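Local coordinates for sensor protein (Vibrio cholerae O1 biovar El Tor, PDB 3MXQ), which is the PAS sensor domain of a probable phosphorelay histidine kinase, which would move phosphate from ATP to a protein histidine, at residues Ser32-Asn40 against Ile134-Tyr142; Phe71-Lys81 against Ser94-Leu102. All blocks are in the same frame, centred on the assembly; numbering follows the deposited sequence.

Contact 1. Residues Ser32-Asn40 against Ile134-Tyr142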
loop_
_atom_site.group_PDB
_atom_site.type_symbol
_atom_site.label_atom_id
_atom_site.label_comp_id
_atom_site.label_asym_id
_atom_site.label_seq_id
_atom_site.Cartn_x
_atom_site.Cartn_y
_atom_site.Cartn_z
ATOM N N SER A 32 4.223 7.488 -2.429
ATOM C CA SER A 32 3.837 7.667 -3.819
ATOM C C SER A 32 5.053 7.997 -4.675
ATOM O O SER A 32 6.003 8.602 -4.206
ATOM C CB SER A 32 2.725 8.709 -3.963
ATOM O OG SER A 32 3.180 9.998 -3.619
ATOM N N PHE A 33 5.027 7.554 -5.923
ATOM C CA PHE A 33 6.147 7.735 -6.828
ATOM C C PHE A 33 5.632 7.792 -8.239
ATOM O O PHE A 33 4.533 7.351 -8.503
ATOM C CB PHE A 33 7.147 6.585 -6.700
ATOM C CG PHE A 33 6.580 5.224 -7.035
ATOM C CD1 PHE A 33 5.705 4.578 -6.166
ATOM C CD2 PHE A 33 6.959 4.575 -8.201
ATOM C CE1 PHE A 33 5.192 3.308 -6.467
ATOM C CE2 PHE A 33 6.456 3.306 -8.509
ATOM C CZ PHE A 33 5.565 2.672 -7.638
ATOM N N ALA A 34 6.429 8.328 -9.145
ATOM C CA ALA A 34 6.064 8.376 -10.544
ATOM C C ALA A 34 6.488 7.074 -11.193
ATOM O O ALA A 34 7.528 6.509 -10.853
ATOM C CB ALA A 34 6.732 9.536 -11.208
ATOM N N LEU A 35 5.668 6.594 -12.121
ATOM C CA LEU A 35 5.916 5.320 -12.782
ATOM C C LEU A 35 5.569 5.403 -14.244
ATOM O O LEU A 35 4.502 5.897 -14.610
ATOM C CB LEU A 35 5.117 4.192 -12.134
ATOM C CG LEU A 35 5.305 2.859 -12.870
ATOM C CD1 LEU A 35 5.657 1.705 -11.918
ATOM C CD2 LEU A 35 4.100 2.526 -13.751
ATOM N N CYS A 36 6.462 4.877 -15.073
ATOM C CA CYS A 36 6.329 4.958 -16.514
ATOM C C CYS A 36 6.888 3.705 -17.176
ATOM O O CYS A 36 7.997 3.297 -16.863
ATOM C CB CYS A 36 7.115 6.166 -16.981
ATOM S SG CYS A 36 7.030 6.388 -18.727
ATOM N N ILE A 37 6.140 3.082 -18.077
ATOM C CA ILE A 37 6.706 1.961 -18.828
ATOM C C ILE A 37 7.002 2.432 -20.242
ATOM O O ILE A 37 6.154 3.062 -20.888
ATOM C CB ILE A 37 5.761 0.709 -18.945
ATOM C CG1 ILE A 37 5.013 0.391 -17.648
ATOM C CG2 ILE A 37 6.537 -0.524 -19.448
ATOM C CD1 ILE A 37 5.877 -0.102 -16.514
ATOM N N VAL A 38 8.184 2.100 -20.739
ATOM C CA VAL A 38 8.515 2.444 -22.108
ATOM C C VAL A 38 8.915 1.242 -22.927
ATOM O O VAL A 38 9.535 0.311 -22.429
ATOM C CB VAL A 38 9.597 3.531 -22.173
ATOM C CG1 VAL A 38 9.218 4.650 -21.242
ATOM C CG2 VAL A 38 10.958 2.985 -21.791
ATOM N N ARG A 39 8.533 1.270 -24.193
ATOM C CA ARG A 39 8.955 0.279 -25.155
ATOM C C ARG A 39 10.463 0.456 -25.341
ATOM O O ARG A 39 11.038 1.426 -24.832
ATOM C CB ARG A 39 8.210 0.532 -26.455
ATOM C CG ARG A 39 7.690 -0.707 -27.133
ATOM C CD ARG A 39 6.533 -0.372 -28.074
ATOM N NE ARG A 39 6.919 0.472 -29.208
ATOM C CZ ARG A 39 6.071 1.232 -29.904
ATOM N NH1 ARG A 39 4.784 1.279 -29.587
ATOM N NH2 ARG A 39 6.514 1.961 -30.917
ATOM N N ASN A 40 11.124 -0.465 -26.035
ATOM C CA ASN A 40 12.578 -0.346 -26.178
ATOM C C ASN A 40 13.001 0.694 -27.216
ATOM O O ASN A 40 14.190 0.944 -27.403
ATOM C CB ASN A 40 13.259 -1.710 -26.399
ATOM C CG ASN A 40 12.776 -2.434 -27.657
ATOM O OD1 ASN A 40 12.112 -1.863 -28.526
ATOM N ND2 ASN A 40 13.121 -3.712 -27.751
ATOM N N ILE A 134 14.417 -8.060 -24.045
ATOM C CA ILE A 134 13.917 -6.933 -23.267
ATOM C C ILE A 134 13.177 -5.960 -24.176
ATOM O O ILE A 134 13.781 -5.240 -24.965
ATOM C CB ILE A 134 15.032 -6.217 -22.490
ATOM C CG1 ILE A 134 15.684 -7.179 -21.508
ATOM C CG2 ILE A 134 14.469 -5.051 -21.712
ATOM C CD1 ILE A 134 16.956 -6.649 -20.887
ATOM N N GLU A 135 11.858 -5.944 -24.047
ATOM C CA GLU A 135 11.011 -5.172 -24.948
ATOM C C GLU A 135 10.397 -3.934 -24.292
ATOM O O GLU A 135 9.956 -3.012 -24.980
ATOM C CB GLU A 135 9.931 -6.073 -25.566
ATOM C CG GLU A 135 10.531 -7.210 -26.381
ATOM C CD GLU A 135 9.724 -7.569 -27.616
ATOM O OE1 GLU A 135 8.576 -8.052 -27.461
ATOM O OE2 GLU A 135 10.250 -7.387 -28.744
ATOM N N HIS A 136 10.364 -3.928 -22.964
ATOM C CA HIS A 136 9.966 -2.745 -22.228
ATOM C C HIS A 136 10.931 -2.504 -21.094
ATOM O O HIS A 136 11.577 -3.442 -20.614
ATOM C CB HIS A 136 8.569 -2.909 -21.640
ATOM C CG HIS A 136 7.530 -3.261 -22.648
ATOM N ND1 HIS A 136 7.269 -4.561 -23.018
ATOM C CD2 HIS A 136 6.687 -2.486 -23.367
ATOM C CE1 HIS A 136 6.306 -4.572 -23.923
ATOM N NE2 HIS A 136 5.933 -3.325 -24.151
ATOM N N VAL A 137 11.039 -1.246 -20.668
ATOM C CA VAL A 137 11.584 -0.976 -19.346
ATOM C C VAL A 137 10.639 -0.124 -18.496
ATOM O O VAL A 137 9.904 0.724 -19.009
ATOM C CB VAL A 137 13.025 -0.411 -19.364
ATOM C CG1 VAL A 137 13.732 -0.842 -20.620
ATOM C CG2 VAL A 137 13.030 1.085 -19.243
ATOM N N CYS A 138 10.667 -0.402 -17.197
ATOM C CA CYS A 138 9.931 0.327 -16.198
ATOM C C CYS A 138 10.779 1.451 -15.596
ATOM O O CYS A 138 11.960 1.265 -15.319
ATOM C CB CYS A 138 9.547 -0.655 -15.114
ATOM S SG CYS A 138 8.483 0.007 -13.845
ATOM N N LEU A 139 10.178 2.617 -15.395
ATOM C CA LEU A 139 10.867 3.762 -14.780
ATOM C C LEU A 139 10.063 4.264 -13.598
ATOM O O LEU A 139 8.844 4.454 -13.689
ATOM C CB LEU A 139 11.046 4.922 -15.760
ATOM C CG LEU A 139 11.609 4.656 -17.153
ATOM C CD1 LEU A 139 11.696 5.947 -17.932
ATOM C CD2 LEU A 139 12.964 4.066 -17.019
ATOM N N CYS A 140 10.749 4.480 -12.489
ATOM C CA CYS A 140 10.101 4.932 -11.292
ATOM C C CYS A 140 10.934 6.060 -10.756
ATOM O O CYS A 140 12.155 5.928 -10.628
ATOM C CB CYS A 140 10.044 3.798 -10.278
ATOM S SG CYS A 140 9.264 2.268 -10.908
ATOM N N VAL A 141 10.295 7.183 -10.460
ATOM C CA VAL A 141 11.028 8.319 -9.906
ATOM C C VAL A 141 10.548 8.583 -8.493
ATOM O O VAL A 141 9.365 8.809 -8.273
ATOM C CB VAL A 141 10.933 9.575 -10.811
ATOM C CG1 VAL A 141 11.635 10.767 -10.159
ATOM C CG2 VAL A 141 11.536 9.280 -12.181
ATOM N N TYR A 142 11.483 8.525 -7.547
ATOM C CA TYR A 142 11.192 8.665 -6.126
ATOM C C TYR A 142 11.695 9.978 -5.608
ATOM O O TYR A 142 12.753 10.420 -5.997
ATOM C CB TYR A 142 11.876 7.570 -5.319
ATOM C CG TYR A 142 11.495 6.176 -5.724
ATOM C CD1 TYR A 142 10.389 5.543 -5.162
ATOM C CD2 TYR A 142 12.267 5.475 -6.652
ATOM C CE1 TYR A 142 10.047 4.273 -5.523
ATOM C CE2 TYR A 142 11.928 4.189 -7.027
ATOM C CZ TYR A 142 10.814 3.596 -6.454
ATOM O OH TYR A 142 10.487 2.315 -6.831
#

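Contact 2. Residues Phe71-Lys81 against Ser94-Leu102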
loop_
_atom_site.group_PDB
_atom_site.type_symbol
_atom_site.label_atom_id
_atom_site.label_comp_id
_atom_site.label_asym_id
_atom_site.label_seq_id
_atom_site.Cartn_x
_atom_site.Cartn_y
_atom_site.Cartn_z
ATOM N N PHE A 71 10.556 15.024 -23.176
ATOM C CA PHE A 71 11.353 15.678 -22.147
ATOM C C PHE A 71 12.763 15.932 -22.622
ATOM O O PHE A 71 13.707 15.470 -21.996
ATOM C CB PHE A 71 11.378 14.832 -20.878
ATOM C CG PHE A 71 10.025 14.556 -20.328
ATOM C CD1 PHE A 71 9.415 13.324 -20.543
ATOM C CD2 PHE A 71 9.341 15.535 -19.615
ATOM C CE1 PHE A 71 8.141 13.069 -20.049
ATOM C CE2 PHE A 71 8.067 15.292 -19.117
ATOM C CZ PHE A 71 7.466 14.058 -19.334
ATOM N N PRO A 72 12.911 16.689 -23.724
ATOM C CA PRO A 72 14.185 16.781 -24.433
ATOM C C PRO A 72 15.365 17.201 -23.555
ATOM O O PRO A 72 16.443 16.625 -23.676
ATOM C CB PRO A 72 13.907 17.817 -25.518
ATOM C CG PRO A 72 12.718 18.564 -25.049
ATOM C CD PRO A 72 11.897 17.579 -24.317
ATOM N N GLU A 73 15.166 18.169 -22.666
ATOM C CA GLU A 73 16.236 18.621 -21.782
ATOM C C GLU A 73 16.771 17.526 -20.870
ATOM O O GLU A 73 17.722 17.746 -20.138
ATOM C CB GLU A 73 15.756 19.778 -20.925
ATOM C CG GLU A 73 15.568 21.082 -21.666
ATOM C CD GLU A 73 14.615 22.008 -20.929
ATOM O OE1 GLU A 73 14.997 23.171 -20.671
ATOM O OE2 GLU A 73 13.487 21.565 -20.591
ATOM N N SER A 74 16.153 16.353 -20.916
ATOM C CA SER A 74 16.544 15.221 -20.080
ATOM C C SER A 74 16.917 14.007 -20.917
ATOM O O SER A 74 17.457 13.040 -20.396
ATOM C CB SER A 74 15.412 14.845 -19.119
ATOM O OG SER A 74 15.220 15.839 -18.133
ATOM N N ALA A 75 16.642 14.069 -22.217
ATOM C CA ALA A 75 16.813 12.926 -23.113
ATOM C C ALA A 75 18.160 12.211 -22.994
ATOM O O ALA A 75 18.198 10.988 -22.904
ATOM C CB ALA A 75 16.566 13.336 -24.536
ATOM N N ASP A 76 19.249 12.980 -23.007
ATOM C CA ASP A 76 20.602 12.444 -22.892
ATOM C C ASP A 76 20.777 11.513 -21.707
ATOM O O ASP A 76 21.246 10.388 -21.855
ATOM C CB ASP A 76 21.604 13.584 -22.756
ATOM C CG ASP A 76 22.306 13.887 -24.047
ATOM O OD1 ASP A 76 23.027 14.918 -24.111
ATOM O OD2 ASP A 76 22.136 13.087 -24.998
ATOM N N TYR A 77 20.413 12.013 -20.535
ATOM C CA TYR A 77 20.556 11.279 -19.304
ATOM C C TYR A 77 19.663 10.029 -19.323
ATOM O O TYR A 77 20.134 8.913 -19.076
ATOM C CB TYR A 77 20.236 12.203 -18.125
ATOM C CG TYR A 77 20.469 11.578 -16.784
ATOM C CD1 TYR A 77 19.412 11.367 -15.901
ATOM C CD2 TYR A 77 21.748 11.186 -16.394
ATOM C CE1 TYR A 77 19.628 10.781 -14.660
ATOM C CE2 TYR A 77 21.971 10.594 -15.167
ATOM C CZ TYR A 77 20.914 10.398 -14.303
ATOM O OH TYR A 77 21.147 9.810 -13.084
ATOM N N LEU A 78 18.391 10.230 -19.655
ATOM C CA LEU A 78 17.412 9.162 -19.762
ATOM C C LEU A 78 17.807 8.048 -20.717
ATOM O O LEU A 78 17.612 6.870 -20.401
ATOM C CB LEU A 78 16.056 9.728 -20.182
ATOM C CG LEU A 78 15.006 9.891 -19.083
ATOM C CD1 LEU A 78 13.676 10.361 -19.665
ATOM C CD2 LEU A 78 14.825 8.586 -18.331
ATOM N N LYS A 79 18.340 8.414 -21.883
ATOM C CA LYS A 79 18.790 7.431 -22.856
ATOM C C LYS A 79 19.942 6.599 -22.309
ATOM O O LYS A 79 19.998 5.388 -22.536
ATOM C CB LYS A 79 19.186 8.089 -24.170
ATOM C CG LYS A 79 19.324 7.099 -25.330
ATOM C CD LYS A 79 19.604 7.801 -26.656
ATOM C CE LYS A 79 19.485 6.844 -27.823
ATOM N NZ LYS A 79 20.674 5.959 -27.931
ATOM N N ARG A 80 20.851 7.231 -21.571
ATOM C CA ARG A 80 21.958 6.486 -20.999
ATOM C C ARG A 80 21.450 5.493 -19.958
ATOM O O ARG A 80 21.927 4.367 -19.869
ATOM C CB ARG A 80 23.032 7.404 -20.411
ATOM C CG ARG A 80 24.311 6.654 -20.038
ATOM C CD ARG A 80 25.426 7.563 -19.582
ATOM N NE ARG A 80 26.042 8.291 -20.702
ATOM C CZ ARG A 80 26.843 7.745 -21.627
ATOM N NH1 ARG A 80 27.128 6.446 -21.607
ATOM N NH2 ARG A 80 27.342 8.497 -22.592
ATOM N N LYS A 81 20.471 5.919 -19.178
ATOM C CA LYS A 81 19.882 5.066 -18.181
ATOM C C LYS A 81 19.104 3.914 -18.804
ATOM O O LYS A 81 19.290 2.762 -18.414
ATOM C CB LYS A 81 18.997 5.883 -17.263
ATOM C CG LYS A 81 19.755 6.855 -16.422
ATOM C CD LYS A 81 20.741 6.130 -15.553
ATOM C CE LYS A 81 21.028 6.942 -14.307
ATOM N NZ LYS A 81 21.624 6.106 -13.229
ATOM N N SER A 94 19.691 4.785 -8.628
ATOM C CA SER A 94 20.585 5.874 -8.269
ATOM C C SER A 94 19.795 7.160 -8.121
ATOM O O SER A 94 18.664 7.259 -8.599
ATOM C CB SER A 94 21.643 6.065 -9.352
ATOM O OG SER A 94 21.029 6.437 -10.578
ATOM N N SER A 95 20.395 8.148 -7.466
ATOM C CA SER A 95 19.799 9.464 -7.401
ATOM C C SER A 95 19.830 10.052 -8.796
ATOM O O SER A 95 20.603 9.605 -9.639
ATOM C CB SER A 95 20.542 10.353 -6.407
ATOM O OG SER A 95 21.937 10.328 -6.626
ATOM N N TRP A 96 18.962 11.023 -9.056
ATOM C CA TRP A 96 18.950 11.685 -10.346
ATOM C C TRP A 96 20.132 12.637 -10.395
ATOM O O TRP A 96 20.159 13.631 -9.676
ATOM C CB TRP A 96 17.636 12.423 -10.560
ATOM C CG TRP A 96 17.478 12.929 -11.947
ATOM C CD1 TRP A 96 18.129 13.981 -12.509
ATOM C CD2 TRP A 96 16.611 12.410 -12.952
ATOM N NE1 TRP A 96 17.731 14.147 -13.803
ATOM C CE2 TRP A 96 16.797 13.196 -14.105
ATOM C CE3 TRP A 96 15.692 11.357 -12.992
ATOM C CZ2 TRP A 96 16.097 12.968 -15.290
ATOM C CZ3 TRP A 96 14.997 11.127 -14.173
ATOM C CH2 TRP A 96 15.207 11.930 -15.307
ATOM N N GLU A 97 21.100 12.327 -11.253
ATOM C CA GLU A 97 22.401 13.010 -11.244
ATOM C C GLU A 97 22.490 14.258 -12.114
ATOM O O GLU A 97 23.322 15.128 -11.848
ATOM C CB GLU A 97 23.514 12.042 -11.633
ATOM C CG GLU A 97 23.479 10.720 -10.866
ATOM C CD GLU A 97 24.215 9.618 -11.592
ATOM O OE1 GLU A 97 25.374 9.863 -12.019
ATOM O OE2 GLU A 97 23.643 8.517 -11.743
ATOM N N GLN A 98 21.652 14.347 -13.150
ATOM C CA GLN A 98 21.675 15.496 -14.064
ATOM C C GLN A 98 20.919 16.700 -13.496
ATOM O O GLN A 98 19.893 16.534 -12.835
ATOM C CB GLN A 98 21.122 15.111 -15.437
ATOM C CG GLN A 98 21.847 15.794 -16.603
ATOM C CD GLN A 98 23.307 15.348 -16.747
ATOM O OE1 GLN A 98 23.614 14.154 -16.727
ATOM N NE2 GLN A 98 24.210 16.318 -16.897
ATOM N N LYS A 99 21.439 17.901 -13.748
ATOM C CA LYS A 99 20.872 19.149 -13.203
ATOM C C LYS A 99 19.400 19.399 -13.566
ATOM O O LYS A 99 18.616 19.722 -12.667
ATOM C CB LYS A 99 21.745 20.373 -13.555
ATOM N N PRO A 100 19.008 19.251 -14.864
ATOM C CA PRO A 100 17.561 19.321 -15.128
ATOM C C PRO A 100 16.846 18.014 -14.745
ATOM O O PRO A 100 17.076 16.964 -15.363
ATOM C CB PRO A 100 17.482 19.576 -16.635
ATOM C CG PRO A 100 18.713 18.958 -17.175
ATOM C CD PRO A 100 19.778 19.049 -16.109
ATOM N N HIS A 101 16.006 18.100 -13.714
ATOM C CA HIS A 101 15.186 16.979 -13.258
ATOM C C HIS A 101 13.947 16.800 -14.116
ATOM O O HIS A 101 13.292 17.763 -14.471
ATOM C CB HIS A 101 14.759 17.191 -11.803
ATOM C CG HIS A 101 15.849 16.941 -10.807
ATOM N ND1 HIS A 101 15.870 15.832 -9.990
ATOM C CD2 HIS A 101 16.956 17.659 -10.497
ATOM C CE1 HIS A 101 16.942 15.875 -9.218
ATOM N NE2 HIS A 101 17.620 16.970 -9.510
ATOM N N LEU A 102 13.618 15.555 -14.421
ATOM C CA LEU A 102 12.388 15.213 -15.138
ATOM C C LEU A 102 11.101 15.680 -14.449
ATOM O O LEU A 102 10.151 16.088 -15.109
ATOM C CB LEU A 102 12.321 13.701 -15.337
ATOM C CG LEU A 102 11.173 13.120 -16.154
ATOM C CD1 LEU A 102 11.384 13.469 -17.578
ATOM C CD2 LEU A 102 11.131 11.609 -15.994
#

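Contact 1. Residues Ser32-Asn40 against Ile134-Tyr142
Leu-35 and Ile-37 lean on Cys-138 and Cys-140 across the antiparallel pairing of strand 34-39 with residues 134-142 of strand 134-145, the first and last strands of the PAS sheet. Their axes approach to 4.6 Å and run at 162°. Three hydrogen-bonded pairs, Ala-34 with Val-141, Cys-36 with Leu-139 and Val-38 with Val-137, each exchange two backbone bonds; Leu-139 N to Cys-36 O is 2.7 Å.

The middle is the tight part. On one face the CD1 methyl of Leu-35 sits between two sulfurs, 3.8 Å from both Cys-138 SG and Cys-140 SG, while Ile-37 brings its own CD1 to 3.7 Å from Cys-138 SG. The Phe-33 ring extends this row: its CD2 and CE2 side meets Cys-140, whose SG makes an oblique sulfur-aromatic contact. Phe-33 also runs alongside Tyr-142, the ring planes within 19° of parallel but slid so far that they barely overlap. On the other face Val-38 and Val-137 meet through their CG2 methyls, 3.8 Å apart.

Toward Asn-40 and Glu-135 the packing gives way to solvent. Arg-39 and His-136 diverge, and Arg-39 turns its guanidinium to a salt bridge with Asp-41. Asn-40, with CG placed between its backbone N and carbonyl carbon (chi1 60°), swings ND2 back to donate to Ile-134 O at 3.2 Å, a side-chain bond where the strand pairing ends.

Strand 44-47 flanks the pair beyond 34-39, and strand 118-128 beyond 134-145. The Ala-34, Cys-36 and Val-137 face looks into the domain, with Phe-51 of helix 49-53 and Ile-82 and Leu-86 of helix 75-88 against it; the Leu-35 and Ile-37 face packs on Leu-22 of the second subunit.

Contact 2. Residues Phe71-Lys81 against Ser94-Leu102
Tyr-77 and Trp-96 meet because both carry CG opposite the backbone N, at chi1 -175° and -171°; the phenol thus reaches out from helix 75-88 and the indole swings toward it. This is where one helix of the PAS fold, 75-88, packs against the end of strand 92-95 and the loop after it. The pair is edge-to-face, with the Tyr-77 CD1-CE1 edge over the indole and the planes at 56°. Gln-98 CB lies over one face of the phenol in a CH-pi contact, and Lys-81 CG lies over the opposite one.

At its far end Tyr-77 OH accepts from Glu-97 N at 3.1 Å and gives a weak bond to Glu-97 OE2, so one residue grips the hydroxyl through both main chain and carboxylate. Lys-81 NZ joins from the next helical turn: it donates to Ser-94 OG at 2.7 Å and makes a long salt bridge to Glu-97 OE2. The lysine amine and the phenol OH therefore share that carboxylate oxygen, which would probably steady its negative charge.

At the other end of the contact, Leu-102 CD1 sits over one face of the Phe-71 ring, 3.6 Å from its centroid.

How the contacts relate
Contact 1 joins the first and last strands of the five-stranded antiparallel PAS sheet, and contact 2 sits at its margin, where helix 75-88 meets the outermost strand 92-95 and the loop beyond. Along the chain contact 2 is nested inside the loop that contact 1 closes. Their centres are about 14 Å apart, yet they touch: Leu-139 CD1 of the sheet packs at 4.1 Å from Leu-78 CD2 of the helix. Strand 118-128 also bridges them, pairing with both 134-145 and 92-95. Central sheet, edge strand and helix therefore form one continuous sensor domain, with contact 1 in its middle and contact 2 at its margin.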